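Local coordinates for C-glycoside 3-oxidase (PDB 7DVE), which oxidises the C3 hydroxyl of the sugar in C-glycosides such as isoorientin and mangiferin, using bound FAD and molecular oxygen and releasing hydrogen peroxide, at residues N56-D61 with P320-S325. Sequence-based numbering, arbitrary orientation.
Sequences NIADAD and PQTGLS
Ala58 and Thr322 bring the two backbones closest, with 5.1 Å between Ala58 CA and Thr322 CA, where the turn leading into helix 60-69 meets the loop between strands 300-307 and 330-333. The evidence for apolar packing is a pair of methyls: Thr322 CG2 lies 3.5 Å from Ala58 CB and 3.7 Å from Ala58 CA. The side chain of Thr322 starts toward 56-61, and chi1 of 81° sets OG1 between its own N and C while CG2 stands anti to C and beside N, the branch that does the touching. The same methyl also approaches Asn56 O, at 4.1 Å.

Gln321 approaches Ala58 from a second direction, at its carbonyl, with a chain extended beyond CG (chi2 -151°), which places CD 3.6 Å from Ala58 O. NE2 stops 3.0 Å from Ala58 O, but the angle is too poor for a hydrogen bond, so the proximity is best read as a polar contact. On the same amide, OE1 lies 3.9 Å from Ala58 CB. Only 209 Å² is buried in total, consistent with a small surface contact.

Neighbouring polar groups anchor segment 56-61: Asn56 OD1 bonds to Arg205 NH1, and Ile57 O accepts from Arg63 NE. A backbone hydrogen bond between Gly323 and Lys55 adds a direct link just beside the contact. Asp59 holds the N-cap position, its OD2 accepting a hydrogen bond from Glu62 N in the first turn of helix 60-69. The contact is thus a loop-to-loop junction at a capped helix start, joining the segment that follows strand 37-40 of the parallel, Rossmann-type sheet to a loop of the antiparallel sheet in this GMC oxidoreductase.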
loop_
_atom_site.group_PDB
_atom_site.type_symbol
_atom_site.label_atom_id
_atom_site.label_comp_id
_atom_site.label_asym_id
_atom_site.label_seq_id
_atom_site.Cartn_x
_atom_site.Cartn_y
_atom_site.Cartn_z
ATOM N N ASN A 56 -4.557 -2.796 -17.199
ATOM C CA ASN A 56 -5.717 -2.571 -18.043
ATOM C C ASN A 56 -5.340 -2.135 -19.450
ATOM O O ASN A 56 -6.213 -2.109 -20.318
ATOM C CB ASN A 56 -6.625 -1.512 -17.422
ATOM C CG ASN A 56 -7.472 -2.058 -16.317
ATOM O OD1 ASN A 56 -8.443 -2.791 -16.560
ATOM N ND2 ASN A 56 -7.125 -1.698 -15.077
ATOM N N ILE A 57 -4.088 -1.757 -19.677
ATOM C CA ILE A 57 -3.643 -1.205 -20.950
ATOM C C ILE A 57 -3.114 -2.346 -21.810
ATOM O O ILE A 57 -2.150 -3.023 -21.431
ATOM C CB ILE A 57 -2.560 -0.135 -20.745
ATOM C CG1 ILE A 57 -3.046 0.970 -19.812
ATOM C CG2 ILE A 57 -2.145 0.441 -22.094
ATOM C CD1 ILE A 57 -1.918 1.840 -19.254
ATOM N N ALA A 58 -3.729 -2.539 -22.974
ATOM C CA ALA A 58 -3.421 -3.687 -23.820
ATOM C C ALA A 58 -2.134 -3.492 -24.614
ATOM O O ALA A 58 -1.373 -4.444 -24.809
ATOM C CB ALA A 58 -4.580 -3.961 -24.782
ATOM N N ASP A 59 -1.888 -2.288 -25.111
ATOM C CA ASP A 59 -0.704 -2.063 -25.927
ATOM C C ASP A 59 0.537 -2.081 -25.037
ATOM O O ASP A 59 0.568 -1.417 -23.995
ATOM C CB ASP A 59 -0.821 -0.725 -26.664
ATOM C CG ASP A 59 0.422 -0.391 -27.468
ATOM O OD1 ASP A 59 0.701 -1.093 -28.461
ATOM O OD2 ASP A 59 1.141 0.551 -27.076
ATOM N N ALA A 60 1.554 -2.855 -25.429
ATOM C CA ALA A 60 2.727 -2.979 -24.569
ATOM C C ALA A 60 3.515 -1.668 -24.491
ATOM O O ALA A 60 4.008 -1.311 -23.419
ATOM C CB ALA A 60 3.615 -4.129 -25.043
ATOM N N ASP A 61 3.613 -0.927 -25.605
ATOM C CA ASP A 61 4.285 0.375 -25.599
ATOM C C ASP A 61 3.583 1.357 -24.675
ATOM O O ASP A 61 4.223 2.031 -23.856
ATOM C CB ASP A 61 4.345 0.960 -27.012
ATOM C CG ASP A 61 5.376 0.281 -27.892
ATOM O OD1 ASP A 61 6.351 -0.274 -27.346
ATOM O OD2 ASP A 61 5.207 0.322 -29.134
ATOM N N PRO A 320 -3.171 -13.550 -21.569
ATOM C CA PRO A 320 -4.048 -12.537 -22.161
ATOM C C PRO A 320 -3.331 -11.202 -22.302
ATOM O O PRO A 320 -2.362 -10.904 -21.605
ATOM C CB PRO A 320 -5.220 -12.443 -21.172
ATOM C CG PRO A 320 -4.932 -13.461 -20.075
ATOM C CD PRO A 320 -3.460 -13.762 -20.145
ATOM N N GLN A 321 -3.826 -10.400 -23.244
ATOM C CA GLN A 321 -3.169 -9.140 -23.566
ATOM C C GLN A 321 -3.479 -8.037 -22.558
ATOM O O GLN A 321 -2.739 -7.049 -22.504
ATOM C CB GLN A 321 -3.554 -8.674 -24.970
ATOM C CG GLN A 321 -2.374 -8.129 -25.746
ATOM C CD GLN A 321 -2.784 -7.074 -26.750
ATOM O OE1 GLN A 321 -3.955 -6.969 -27.131
ATOM N NE2 GLN A 321 -1.819 -6.269 -27.176
ATOM N N THR A 322 -4.564 -8.159 -21.795
ATOM C CA THR A 322 -4.753 -7.381 -20.585
ATOM C C THR A 322 -5.014 -8.327 -19.416
ATOM O O THR A 322 -5.400 -9.486 -19.587
ATOM C CB THR A 322 -5.908 -6.380 -20.700
ATOM O OG1 THR A 322 -7.143 -7.050 -20.473
ATOM C CG2 THR A 322 -5.948 -5.770 -22.070
ATOM N N GLY A 323 -4.771 -7.826 -18.222
ATOM C CA GLY A 323 -5.056 -8.607 -17.046
ATOM C C GLY A 323 -4.091 -9.756 -16.807
ATOM O O GLY A 323 -2.928 -9.773 -17.254
ATOM N N LEU A 324 -4.594 -10.737 -16.067
ATOM C CA LEU A 324 -3.770 -11.789 -15.508
ATOM C C LEU A 324 -4.099 -13.124 -16.151
ATOM O O LEU A 324 -5.177 -13.332 -16.709
ATOM C CB LEU A 324 -3.961 -11.905 -13.995
ATOM C CG LEU A 324 -4.028 -10.638 -13.152
ATOM C CD1 LEU A 324 -4.569 -10.937 -11.725
ATOM C CD2 LEU A 324 -2.674 -10.019 -13.115
ATOM N N SER A 325 -3.136 -14.025 -16.066
ATOM C CA SER A 325 -3.388 -15.411 -16.382
ATOM C C SER A 325 -4.045 -16.088 -15.185
ATOM O O SER A 325 -4.096 -15.547 -14.073
ATOM C CB SER A 325 -2.088 -16.111 -16.711
ATOM O OG SER A 325 -1.315 -16.110 -15.515
#